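Cell division cycle protein 123 (Schizosaccharomyces pombe, PDB 4ZGP) acts as an ATP-dependent chaperone that binds the gamma subunit of translation initiation factor eIF2, allowing it to assemble with the alpha and beta subunits. Local coordinates at residues Thr192-Phe197 with Ile204-Arg209; Lys226-Leu231 with Phe243-Tyr248; Leu269-Ser274 with Lys285-Leu290. All coordinates share one frame; numbering follows the deposited sequence. Where two conformers were deposited one is given.

Contact 1: Thr192-Phe197 with Ile204-Arg209; sequences TEFRCF and IAFCQR. With ADP (adenosine-5'-diphosphate), chain C.
Arg195 pairs with Cys207, and Phe197 with Ala205, across the antiparallel hairpin of strands 193-199 and 202-208. Arg195 N reaches Cys207 O at 2.9 Å, and Cys207 N returns the bond to Arg195 O. Phe197 N bonds Ala205 O at 2.8 Å, while Phe197 O receives Ile204 N. Beyond the last bridge, Arg209 N bonds Glu193 O.

The apolar contacts lie on two faces. On one, the edge of Phe206 points at the face of Phe194 in an offset edge-to-face pair, planes at 90° and centroids 5.6 Å apart. Cys196 SG packs beside Phe206 CB at 3.8 Å. The Phe194 ring also meets Tyr224. With an alanine at Phe194, the edge of Phe206 would probably lose the face it points at, and a gap is likely to open near Tyr224. On the other face, Phe197 CE1 sits 4.2 Å from Cys207 SG.

The polar contacts gather at the ADP end. The Arg209 chain bends twice, about CB-CG (chi2 -105°) and CG-CD, bringing NH1 within 2.5 Å of Glu193 OE2 in a salt bridge, carboxylate and guanidinium planes 70° apart. Both side chains have two deposited conformers, so this length is doubtful, and their ADP bonds need the same caution. Glu193 OE1 accepts a hydrogen bond from ADP O3' at 2.7 Å. Arg209 NH2 donates to ADP O3B at 2.9 Å. Asp246 forms salt bridges with both Arg195 and Arg209.

Glu193 therefore holds the ribose hydroxyl O3' while Arg209 meets the phosphates, and the Glu193 and Asp246 carboxylates probably balance part of the positive charge.

Contact 2: Lys226-Leu231 with Phe243-Tyr248; sequences KLISDL and FVFDVY
A split beta-alpha-beta unit is closed here by Ile228 and Leu231 of helix 221-233, which pack on Phe245 and Val247 of strand 243-250. The contact is buried and wholly apolar, with no hydrogen bond across it. The segment axes come no closer than 10.3 Å, a spacing filled by side chains.

Each helix residue touches both strand residues. Ile228 divides its branches: CG2 meets Phe245 CZ at 3.8 Å, and CG1 lies 4.1 Å from Val247 CG2. Leu231 holds CG anti to its backbone N (chi1 178°), and its CD2 methyl reaches both strand residues. It lies 4.1 Å from Phe245 CE2 and close against Val247 CG1. Val247 has two deposited conformers, so the tightness of that last pair is doubtful. Phe245 and Val247 both point at the helix, and Cys196 of the neighbouring strand adds to the same core.

Asp246, between them, starts away from the helix, on the side of the sheet where ADP binds.

Strands 202-208 and 243-250 run parallel with strand 193-199 between them, and helix 221-233 connects them across one sheet face, the topology typical of a split beta-alpha-beta crossover.

Contact 3: Leu269-Ser274 with Lys285-Leu290; sequences LLFSWS and KPEIRL
This is a surface contact in the ATP-grasp fold, in which Leu270 and Phe271 pack against Arg289 at an edge of the five-stranded mixed sheet. The segment 269-274 is mostly loop and leads into helix 273-278, with Ser272 as its N-cap. The segment 285-290 holds the short outermost strand 287-289, which runs parallel to strand 202-208. Phe271 extends inward onto Ala205 and Cys207 of that neighbouring strand.

Arg289 carries the contact. Its chain is extended from CG to NE and passes over one face of the Phe271 ring. CD makes a CH-pi contact, 3.9 Å from the ring centroid and offset toward the rim. Farther out, the guanidinium lies over CD1 of Phe271, the two planes only 24° apart. NE comes within 3.3 Å of Phe271 CE1.

The guanidinium is also held at its edge. Arg289 NH1 donates to Leu270 O at 2.7 Å, and this oxygen lies in the guanidinium plane. Arg289 NH2 makes a weak, bent bond to Glu287 OE1 within a salt bridge, and Glu275 of helix 273-278 gives it a second acidic partner. These bonds, together with the ring, should limit the rotation of the group.

Among the aliphatic groups, Leu270 CB and Arg289 CB are 3.9 Å apart. Glu287 also meets the ring: its OE1 lies in the Phe271 plane, at the edge, 3.6 Å from CE1.

How the contacts relate
All three contacts meet on one five-stranded sheet. Contact 1 is central. Its strand 193-199 neighbours strand 243-250 of contact 2, and its strand 202-208 neighbours strand 287-289 of contact 3. The centre of contact 1 lies about 8 Å from each of the other two centres, which are about 14 Å apart. Phe194 N and Val247 O, 2.8 Å apart, join contacts 1 and 2; Ile204 O and Glu287 N, 2.9 Å apart, join contacts 1 and 3. ADP binds at contact 1, and Asp246 of contact 2 touches it. Contact 3 is more remote: the Leu270 side chain is about 13 Å from ADP.

Contact 1: Thr192-Phe197 with Ile204-Arg209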
loop_
_atom_site.group_PDB
_atom_site.type_symbol
_atom_site.label_atom_id
_atom_site.label_comp_id
_atom_site.label_asym_id
_atom_site.label_seq_id
_atom_site.Cartn_x
_atom_site.Cartn_y
_atom_site.Cartn_z
ATOM N N THR A 192 1.814 14.781 -5.521
ATOM C CA THR A 192 1.893 14.161 -6.847
ATOM C C THR A 192 1.773 12.638 -6.726
ATOM O O THR A 192 2.294 11.886 -7.568
ATOM C CB THR A 192 3.172 14.550 -7.608
ATOM O OG1 THR A 192 4.311 14.063 -6.913
ATOM C CG2 THR A 192 3.281 16.086 -7.738
ATOM N N GLU A 193 1.062 12.215 -5.687
ATOM C CA GLU A 193 0.672 10.818 -5.576
ATOM C C GLU A 193 -0.812 10.689 -5.906
ATOM O O GLU A 193 -1.616 11.569 -5.581
ATOM C CB GLU A 193 0.971 10.254 -4.187
ATOM C CG GLU A 193 1.416 8.801 -4.245
ATOM C CD GLU A 193 1.115 8.020 -2.993
ATOM O OE1 GLU A 193 1.124 8.620 -1.894
ATOM O OE2 GLU A 193 0.867 6.805 -3.121
ATOM N N PHE A 194 -1.166 9.595 -6.573
ATOM C CA PHE A 194 -2.554 9.418 -7.013
ATOM C C PHE A 194 -3.055 8.026 -6.671
ATOM O O PHE A 194 -2.276 7.082 -6.577
ATOM C CB PHE A 194 -2.691 9.640 -8.532
ATOM C CG PHE A 194 -2.256 11.000 -8.981
ATOM C CD1 PHE A 194 -3.154 12.060 -8.981
ATOM C CD2 PHE A 194 -0.933 11.229 -9.357
ATOM C CE1 PHE A 194 -2.752 13.347 -9.376
ATOM C CE2 PHE A 194 -0.523 12.521 -9.773
ATOM C CZ PHE A 194 -1.433 13.566 -9.783
ATOM N N ARG A 195 -4.369 7.904 -6.536
ATOM C CA ARG A 195 -4.995 6.605 -6.369
ATOM C C ARG A 195 -5.851 6.339 -7.601
ATOM O O ARG A 195 -6.621 7.200 -8.005
ATOM C CB ARG A 195 -5.831 6.568 -5.100
ATOM C CG ARG A 195 -6.610 5.265 -4.938
ATOM C CD ARG A 195 -6.910 4.961 -3.479
ATOM N NE ARG A 195 -5.710 4.598 -2.729
ATOM C CZ ARG A 195 -5.713 4.228 -1.453
ATOM N NH1 ARG A 195 -6.855 4.206 -0.780
ATOM N NH2 ARG A 195 -4.568 3.881 -0.846
ATOM N N CYS A 196 -5.707 5.147 -8.182
ATOM C CA CYS A 196 -6.157 4.875 -9.548
ATOM C C CYS A 196 -7.006 3.620 -9.555
ATOM O O CYS A 196 -6.603 2.555 -9.077
ATOM C CB CYS A 196 -4.968 4.718 -10.498
ATOM S SG CYS A 196 -3.726 6.051 -10.355
ATOM N N PHE A 197 -8.194 3.752 -10.119
ATOM C CA PHE A 197 -9.210 2.739 -9.976
ATOM C C PHE A 197 -9.417 2.048 -11.310
ATOM O O PHE A 197 -9.573 2.693 -12.348
ATOM C CB PHE A 197 -10.511 3.381 -9.470
ATOM C CG PHE A 197 -10.367 4.049 -8.137
ATOM C CD1 PHE A 197 -9.956 5.372 -8.045
ATOM C CD2 PHE A 197 -10.664 3.366 -6.976
ATOM C CE1 PHE A 197 -9.836 5.986 -6.802
ATOM C CE2 PHE A 197 -10.542 3.978 -5.737
ATOM C CZ PHE A 197 -10.133 5.282 -5.647
ATOM N N ILE A 204 -10.924 3.681 -14.867
ATOM C CA ILE A 204 -12.204 4.379 -14.851
ATOM C C ILE A 204 -12.130 5.708 -14.101
ATOM O O ILE A 204 -12.960 6.596 -14.319
ATOM C CB ILE A 204 -13.299 3.515 -14.239
ATOM C CG1 ILE A 204 -12.944 3.105 -12.803
ATOM C CG2 ILE A 204 -13.540 2.283 -15.111
ATOM C CD1 ILE A 204 -14.081 2.499 -12.016
ATOM N N ALA A 205 -11.132 5.846 -13.230
ATOM C CA ALA A 205 -11.034 7.024 -12.365
ATOM C C ALA A 205 -9.686 7.090 -11.675
ATOM O O ALA A 205 -9.092 6.056 -11.398
ATOM C CB ALA A 205 -12.123 7.009 -11.305
ATOM N N PHE A 206 -9.234 8.304 -11.371
ATOM C CA PHE A 206 -8.130 8.468 -10.420
ATOM C C PHE A 206 -8.224 9.819 -9.749
ATOM O O PHE A 206 -8.849 10.752 -10.272
ATOM C CB PHE A 206 -6.747 8.278 -11.086
ATOM C CG PHE A 206 -6.301 9.389 -12.012
ATOM C CD1 PHE A 206 -5.588 10.492 -11.535
ATOM C CD2 PHE A 206 -6.511 9.288 -13.375
ATOM C CE1 PHE A 206 -5.144 11.485 -12.384
ATOM C CE2 PHE A 206 -6.054 10.290 -14.250
ATOM C CZ PHE A 206 -5.369 11.384 -13.754
ATOM N N CYS A 207 -7.627 9.908 -8.564
ATOM C CA CYS A 207 -7.676 11.139 -7.809
ATOM C C CYS A 207 -6.374 11.373 -7.110
ATOM O O CYS A 207 -5.594 10.457 -6.892
ATOM C CB CYS A 207 -8.829 11.122 -6.784
ATOM S SG CYS A 207 -8.799 9.852 -5.505
ATOM N N GLN A 208 -6.139 12.637 -6.810
ATOM C CA GLN A 208 -5.082 13.036 -5.906
ATOM C C GLN A 208 -5.166 12.260 -4.595
ATOM O O GLN A 208 -6.258 12.047 -4.038
ATOM C CB GLN A 208 -5.145 14.541 -5.635
ATOM C CG GLN A 208 -3.987 15.074 -4.809
ATOM C CD GLN A 208 -3.991 16.585 -4.704
ATOM O OE1 GLN A 208 -4.816 17.254 -5.328
ATOM N NE2 GLN A 208 -3.071 17.128 -3.913
ATOM N N ARG A 209 -4.006 11.853 -4.080
ATOM C CA ARG A 209 -3.985 10.979 -2.917
ATOM C C ARG A 209 -4.026 11.726 -1.593
ATOM O O ARG A 209 -4.607 11.239 -0.624
ATOM C CB ARG A 209 -2.755 10.077 -2.969
ATOM C CG ARG A 209 -3.085 8.671 -3.383
ATOM C CD ARG A 209 -3.054 7.720 -2.203
ATOM N NE ARG A 209 -1.812 6.963 -2.183
ATOM C CZ ARG A 209 -1.422 6.185 -1.181
ATOM N NH1 ARG A 209 -0.279 5.531 -1.274
ATOM N NH2 ARG A 209 -2.176 6.058 -0.099
HETATM P PB ADP C . -1.346 2.454 1.583
HETATM O O1B ADP C . -1.615 1.968 0.167
HETATM O O2B ADP C . -1.659 1.425 2.655
HETATM O O3B ADP C . -1.870 3.860 1.784
HETATM P PA ADP C . 1.323 3.117 0.671
HETATM O O1A ADP C . 0.580 3.428 -0.605
HETATM O O2A ADP C . 2.525 2.188 0.712
HETATM O O3A ADP C . 0.268 2.555 1.759
HETATM O "O5'" ADP C . 1.788 4.528 1.280
HETATM C "C5'" ADP C . 1.115 5.158 2.370
HETATM C "C4'" ADP C . 1.709 6.554 2.437
HETATM O "O4'" ADP C . 3.023 6.481 2.996
HETATM C "C3'" ADP C . 1.867 7.133 1.040
HETATM O "O3'" ADP C . 0.806 8.045 0.738
HETATM C "C2'" ADP C . 3.212 7.829 1.048
HETATM O "O2'" ADP C . 3.060 9.240 1.228
HETATM C "C1'" ADP C . 3.956 7.259 2.238
HETATM N N9 ADP C . 5.016 6.363 1.714
HETATM C C8 ADP C . 4.818 5.114 1.241
HETATM N N7 ADP C . 5.992 4.559 0.832
HETATM C C5 ADP C . 6.970 5.468 1.046
HETATM C C6 ADP C . 8.437 5.517 0.847
HETATM N N6 ADP C . 9.079 4.442 0.320
HETATM N N1 ADP C . 9.094 6.652 1.203
HETATM C C2 ADP C . 8.429 7.702 1.735
HETATM N N3 ADP C . 7.096 7.727 1.946
HETATM C C4 ADP C . 6.323 6.655 1.629
#

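Contact 2: Lys226-Leu231 with Phe243-Tyr248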
loop_
_atom_site.group_PDB
_atom_site.type_symbol
_atom_site.label_atom_id
_atom_site.label_comp_id
_atom_site.label_asym_id
_atom_site.label_seq_id
_atom_site.Cartn_x
_atom_site.Cartn_y
_atom_site.Cartn_z
ATOM N N LYS A 226 -1.706 10.481 -18.888
ATOM C CA LYS A 226 -0.982 9.653 -19.855
ATOM C C LYS A 226 0.025 8.755 -19.149
ATOM O O LYS A 226 0.147 7.588 -19.483
ATOM C CB LYS A 226 -0.269 10.526 -20.903
ATOM C CG LYS A 226 0.670 9.766 -21.820
ATOM C CD LYS A 226 -0.047 8.682 -22.620
ATOM C CE LYS A 226 0.777 8.237 -23.834
ATOM N NZ LYS A 226 2.217 8.011 -23.506
ATOM N N LEU A 227 0.745 9.297 -18.178
ATOM C CA LEU A 227 1.710 8.483 -17.429
ATOM C C LEU A 227 1.027 7.366 -16.612
ATOM O O LEU A 227 1.558 6.259 -16.505
ATOM C CB LEU A 227 2.541 9.356 -16.503
ATOM C CG LEU A 227 3.494 10.320 -17.207
ATOM C CD1 LEU A 227 4.197 11.212 -16.191
ATOM C CD2 LEU A 227 4.500 9.559 -18.068
ATOM N N ILE A 228 -0.147 7.653 -16.058
ATOM C CA ILE A 228 -0.906 6.644 -15.299
ATOM C C ILE A 228 -1.439 5.559 -16.234
ATOM O O ILE A 228 -1.376 4.372 -15.911
ATOM C CB ILE A 228 -2.065 7.291 -14.505
ATOM C CG1 ILE A 228 -1.478 8.165 -13.381
ATOM C CG2 ILE A 228 -2.997 6.239 -13.910
ATOM C CD1 ILE A 228 -2.492 9.028 -12.608
ATOM N N SER A 229 -1.978 5.978 -17.376
ATOM C CA SER A 229 -2.464 5.072 -18.421
ATOM C C SER A 229 -1.347 4.141 -18.899
ATOM O O SER A 229 -1.524 2.930 -19.059
ATOM C CB SER A 229 -3.015 5.897 -19.595
ATOM O OG SER A 229 -3.682 5.097 -20.546
ATOM N N ASP A 230 -0.190 4.733 -19.158
ATOM C CA ASP A 230 0.967 3.958 -19.602
ATOM C C ASP A 230 1.409 2.942 -18.557
ATOM O O ASP A 230 1.763 1.809 -18.898
ATOM C CB ASP A 230 2.133 4.880 -19.936
ATOM C CG ASP A 230 1.934 5.636 -21.247
ATOM O OD1 ASP A 230 1.037 5.264 -22.045
ATOM O OD2 ASP A 230 2.687 6.606 -21.471
ATOM N N LEU A 231 1.404 3.339 -17.286
ATOM C CA LEU A 231 1.759 2.396 -16.222
ATOM C C LEU A 231 0.759 1.228 -16.182
ATOM O O LEU A 231 1.155 0.075 -16.068
ATOM C CB LEU A 231 1.826 3.097 -14.855
ATOM C CG LEU A 231 2.142 2.230 -13.639
ATOM C CD1 LEU A 231 3.441 1.479 -13.872
ATOM C CD2 LEU A 231 2.258 3.069 -12.365
ATOM N N PHE A 243 -9.100 -3.591 -9.581
ATOM C CA PHE A 243 -8.187 -3.350 -8.465
ATOM C C PHE A 243 -7.905 -1.856 -8.362
ATOM O O PHE A 243 -8.383 -1.068 -9.176
ATOM C CB PHE A 243 -6.875 -4.167 -8.638
ATOM C CG PHE A 243 -6.097 -3.861 -9.908
ATOM C CD1 PHE A 243 -6.406 -4.490 -11.105
ATOM C CD2 PHE A 243 -5.032 -2.950 -9.894
ATOM C CE1 PHE A 243 -5.672 -4.234 -12.271
ATOM C CE2 PHE A 243 -4.297 -2.680 -11.060
ATOM C CZ PHE A 243 -4.613 -3.324 -12.244
ATOM N N VAL A 244 -7.140 -1.469 -7.343
ATOM C CA VAL A 244 -6.826 -0.062 -7.118
ATOM C C VAL A 244 -5.319 0.058 -6.979
ATOM O O VAL A 244 -4.754 -0.672 -6.191
ATOM C CB VAL A 244 -7.505 0.449 -5.853
ATOM C CG1 VAL A 244 -7.200 1.928 -5.634
ATOM C CG2 VAL A 244 -9.058 0.187 -5.920
ATOM N N PHE A 245 -4.674 0.943 -7.732
ATOM C CA PHE A 245 -3.218 1.059 -7.576
ATOM C C PHE A 245 -2.837 2.487 -7.238
ATOM O O PHE A 245 -3.490 3.423 -7.682
ATOM C CB PHE A 245 -2.461 0.518 -8.821
ATOM C CG PHE A 245 -2.631 1.302 -10.107
ATOM C CD1 PHE A 245 -3.700 1.074 -10.951
ATOM C CD2 PHE A 245 -1.644 2.173 -10.539
ATOM C CE1 PHE A 245 -3.809 1.759 -12.165
ATOM C CE2 PHE A 245 -1.744 2.859 -11.750
ATOM C CZ PHE A 245 -2.824 2.665 -12.558
ATOM N N ASP A 246 -1.821 2.646 -6.376
ATOM C CA ASP A 246 -1.356 3.977 -5.992
ATOM C C ASP A 246 -0.095 4.271 -6.775
ATOM O O ASP A 246 0.719 3.376 -7.004
ATOM C CB ASP A 246 -1.078 4.080 -4.482
ATOM C CG ASP A 246 -2.350 3.988 -3.647
ATOM O OD1 ASP A 246 -3.447 4.242 -4.187
ATOM O OD2 ASP A 246 -2.257 3.651 -2.459
ATOM N N VAL A 247 0.050 5.511 -7.227
ATOM C CA VAL A 247 1.207 5.880 -8.034
ATOM C C VAL A 247 1.824 7.172 -7.548
ATOM O O VAL A 247 1.130 8.044 -7.064
ATOM C CB VAL A 247 0.844 6.051 -9.506
ATOM C CG1 VAL A 247 0.467 4.751 -10.062
ATOM C CG2 VAL A 247 -0.289 7.058 -9.670
ATOM N N TYR A 248 3.144 7.255 -7.666
ATOM C CA TYR A 248 3.867 8.474 -7.363
ATOM C C TYR A 248 4.495 8.956 -8.667
ATOM O O TYR A 248 5.223 8.218 -9.324
ATOM C CB TYR A 248 4.938 8.231 -6.302
ATOM C CG TYR A 248 5.767 9.471 -6.029
ATOM C CD1 TYR A 248 5.164 10.657 -5.645
ATOM C CD2 TYR A 248 7.156 9.437 -6.132
ATOM C CE1 TYR A 248 5.929 11.809 -5.389
ATOM C CE2 TYR A 248 7.933 10.580 -5.862
ATOM C CZ TYR A 248 7.311 11.758 -5.497
ATOM O OH TYR A 248 8.070 12.894 -5.240
#

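Contact 3: Leu269-Ser274 with Lys285-Leu290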
loop_
_atom_site.group_PDB
_atom_site.type_symbol
_atom_site.label_atom_id
_atom_site.label_comp_id
_atom_site.label_asym_id
_atom_site.label_seq_id
_atom_site.Cartn_x
_atom_site.Cartn_y
_atom_site.Cartn_z
ATOM N N LEU A 269 -11.292 7.820 -1.262
ATOM C CA LEU A 269 -10.750 9.179 -1.214
ATOM C C LEU A 269 -11.732 10.201 -1.790
ATOM O O LEU A 269 -12.731 10.505 -1.137
ATOM C CB LEU A 269 -9.386 9.234 -1.923
ATOM C CG LEU A 269 -8.315 8.358 -1.244
ATOM C CD1 LEU A 269 -7.013 8.407 -2.058
ATOM C CD2 LEU A 269 -8.034 8.823 0.188
ATOM N N LEU A 270 -11.463 10.744 -2.976
ATOM C CA LEU A 270 -12.377 11.738 -3.556
ATOM C C LEU A 270 -13.547 11.098 -4.299
ATOM O O LEU A 270 -14.438 11.804 -4.793
ATOM C CB LEU A 270 -11.632 12.682 -4.498
ATOM C CG LEU A 270 -10.551 13.483 -3.771
ATOM C CD1 LEU A 270 -9.884 14.446 -4.743
ATOM C CD2 LEU A 270 -11.178 14.225 -2.587
ATOM N N PHE A 271 -13.537 9.770 -4.392
ATOM C CA PHE A 271 -14.662 9.018 -4.959
ATOM C C PHE A 271 -15.407 8.238 -3.888
ATOM O O PHE A 271 -14.812 7.760 -2.925
ATOM C CB PHE A 271 -14.191 8.032 -6.044
ATOM C CG PHE A 271 -13.602 8.697 -7.234
ATOM C CD1 PHE A 271 -14.413 9.197 -8.241
ATOM C CD2 PHE A 271 -12.235 8.849 -7.348
ATOM C CE1 PHE A 271 -13.877 9.837 -9.338
ATOM C CE2 PHE A 271 -11.691 9.486 -8.452
ATOM C CZ PHE A 271 -12.512 9.994 -9.449
ATOM N N SER A 272 -16.718 8.090 -4.050
ATOM C CA SER A 272 -17.438 7.147 -3.208
ATOM C C SER A 272 -17.511 5.797 -3.910
ATOM O O SER A 272 -17.467 5.719 -5.136
ATOM C CB SER A 272 -18.858 7.633 -2.919
ATOM O OG SER A 272 -19.621 7.549 -4.105
ATOM N N TRP A 273 -17.655 4.742 -3.128
ATOM C CA TRP A 273 -17.731 3.411 -3.700
ATOM C C TRP A 273 -19.072 3.184 -4.389
ATOM O O TRP A 273 -19.175 2.329 -5.261
ATOM C CB TRP A 273 -17.454 2.360 -2.619
ATOM C CG TRP A 273 -15.982 2.203 -2.482
ATOM C CD1 TRP A 273 -15.185 2.747 -1.519
ATOM C CD2 TRP A 273 -15.103 1.546 -3.411
ATOM N NE1 TRP A 273 -13.862 2.437 -1.773
ATOM C CE2 TRP A 273 -13.789 1.700 -2.927
ATOM C CE3 TRP A 273 -15.302 0.830 -4.587
ATOM C CZ2 TRP A 273 -12.681 1.162 -3.586
ATOM C CZ3 TRP A 273 -14.205 0.287 -5.232
ATOM C CH2 TRP A 273 -12.909 0.458 -4.727
ATOM N N SER A 274 -20.083 3.966 -4.019
ATOM C CA SER A 274 -21.339 3.909 -4.751
ATOM C C SER A 274 -21.090 4.298 -6.189
ATOM O O SER A 274 -21.508 3.601 -7.105
ATOM C CB SER A 274 -22.403 4.828 -4.127
ATOM O OG SER A 274 -22.570 4.538 -2.755
ATOM N N LYS A 285 -12.725 7.947 -21.302
ATOM C CA LYS A 285 -12.005 8.906 -20.470
ATOM C C LYS A 285 -12.204 8.535 -19.006
ATOM O O LYS A 285 -13.316 8.227 -18.598
ATOM C CB LYS A 285 -12.489 10.323 -20.734
ATOM N N PRO A 286 -11.123 8.529 -18.211
ATOM C CA PRO A 286 -11.377 8.294 -16.791
ATOM C C PRO A 286 -11.890 9.557 -16.122
ATOM O O PRO A 286 -11.570 10.655 -16.596
ATOM C CB PRO A 286 -9.996 7.930 -16.243
ATOM C CG PRO A 286 -9.059 8.720 -17.107
ATOM C CD PRO A 286 -9.683 8.652 -18.497
ATOM N N GLU A 287 -12.634 9.407 -15.031
ATOM C CA GLU A 287 -12.949 10.558 -14.187
ATOM C C GLU A 287 -11.716 10.960 -13.416
ATOM O O GLU A 287 -11.028 10.109 -12.879
ATOM C CB GLU A 287 -14.073 10.253 -13.203
ATOM C CG GLU A 287 -15.461 10.362 -13.800
ATOM C CD GLU A 287 -16.546 10.448 -12.737
ATOM O OE1 GLU A 287 -16.316 11.075 -11.678
ATOM O OE2 GLU A 287 -17.632 9.881 -12.959
ATOM N N ILE A 288 -11.446 12.255 -13.331
ATOM C CA ILE A 288 -10.270 12.717 -12.606
ATOM C C ILE A 288 -10.677 13.711 -11.539
ATOM O O ILE A 288 -11.363 14.691 -11.838
ATOM C CB ILE A 288 -9.265 13.347 -13.552
ATOM C CG1 ILE A 288 -8.879 12.345 -14.645
ATOM C CG2 ILE A 288 -8.051 13.859 -12.774
ATOM C CD1 ILE A 288 -8.082 12.971 -15.785
ATOM N N ARG A 289 -10.301 13.461 -10.291
ATOM C CA ARG A 289 -10.597 14.438 -9.246
ATOM C C ARG A 289 -9.366 14.915 -8.516
ATOM O O ARG A 289 -8.508 14.131 -8.141
ATOM C CB ARG A 289 -11.592 13.875 -8.252
ATOM C CG ARG A 289 -12.951 13.698 -8.877
ATOM C CD ARG A 289 -13.953 13.158 -7.914
ATOM N NE ARG A 289 -15.172 12.831 -8.650
ATOM C CZ ARG A 289 -16.225 12.227 -8.130
ATOM N NH1 ARG A 289 -16.246 11.895 -6.851
ATOM N NH2 ARG A 289 -17.275 11.964 -8.908
ATOM N N LEU A 290 -9.297 16.222 -8.318
ATOM C CA LEU A 290 -8.209 16.831 -7.580
ATOM C C LEU A 290 -8.805 17.586 -6.410
ATOM O O LEU A 290 -9.985 17.918 -6.432
ATOM C CB LEU A 290 -7.414 17.793 -8.470
ATOM C CG LEU A 290 -6.991 17.228 -9.821
ATOM C CD1 LEU A 290 -6.416 18.321 -10.713
ATOM C CD2 LEU A 290 -5.987 16.091 -9.589
#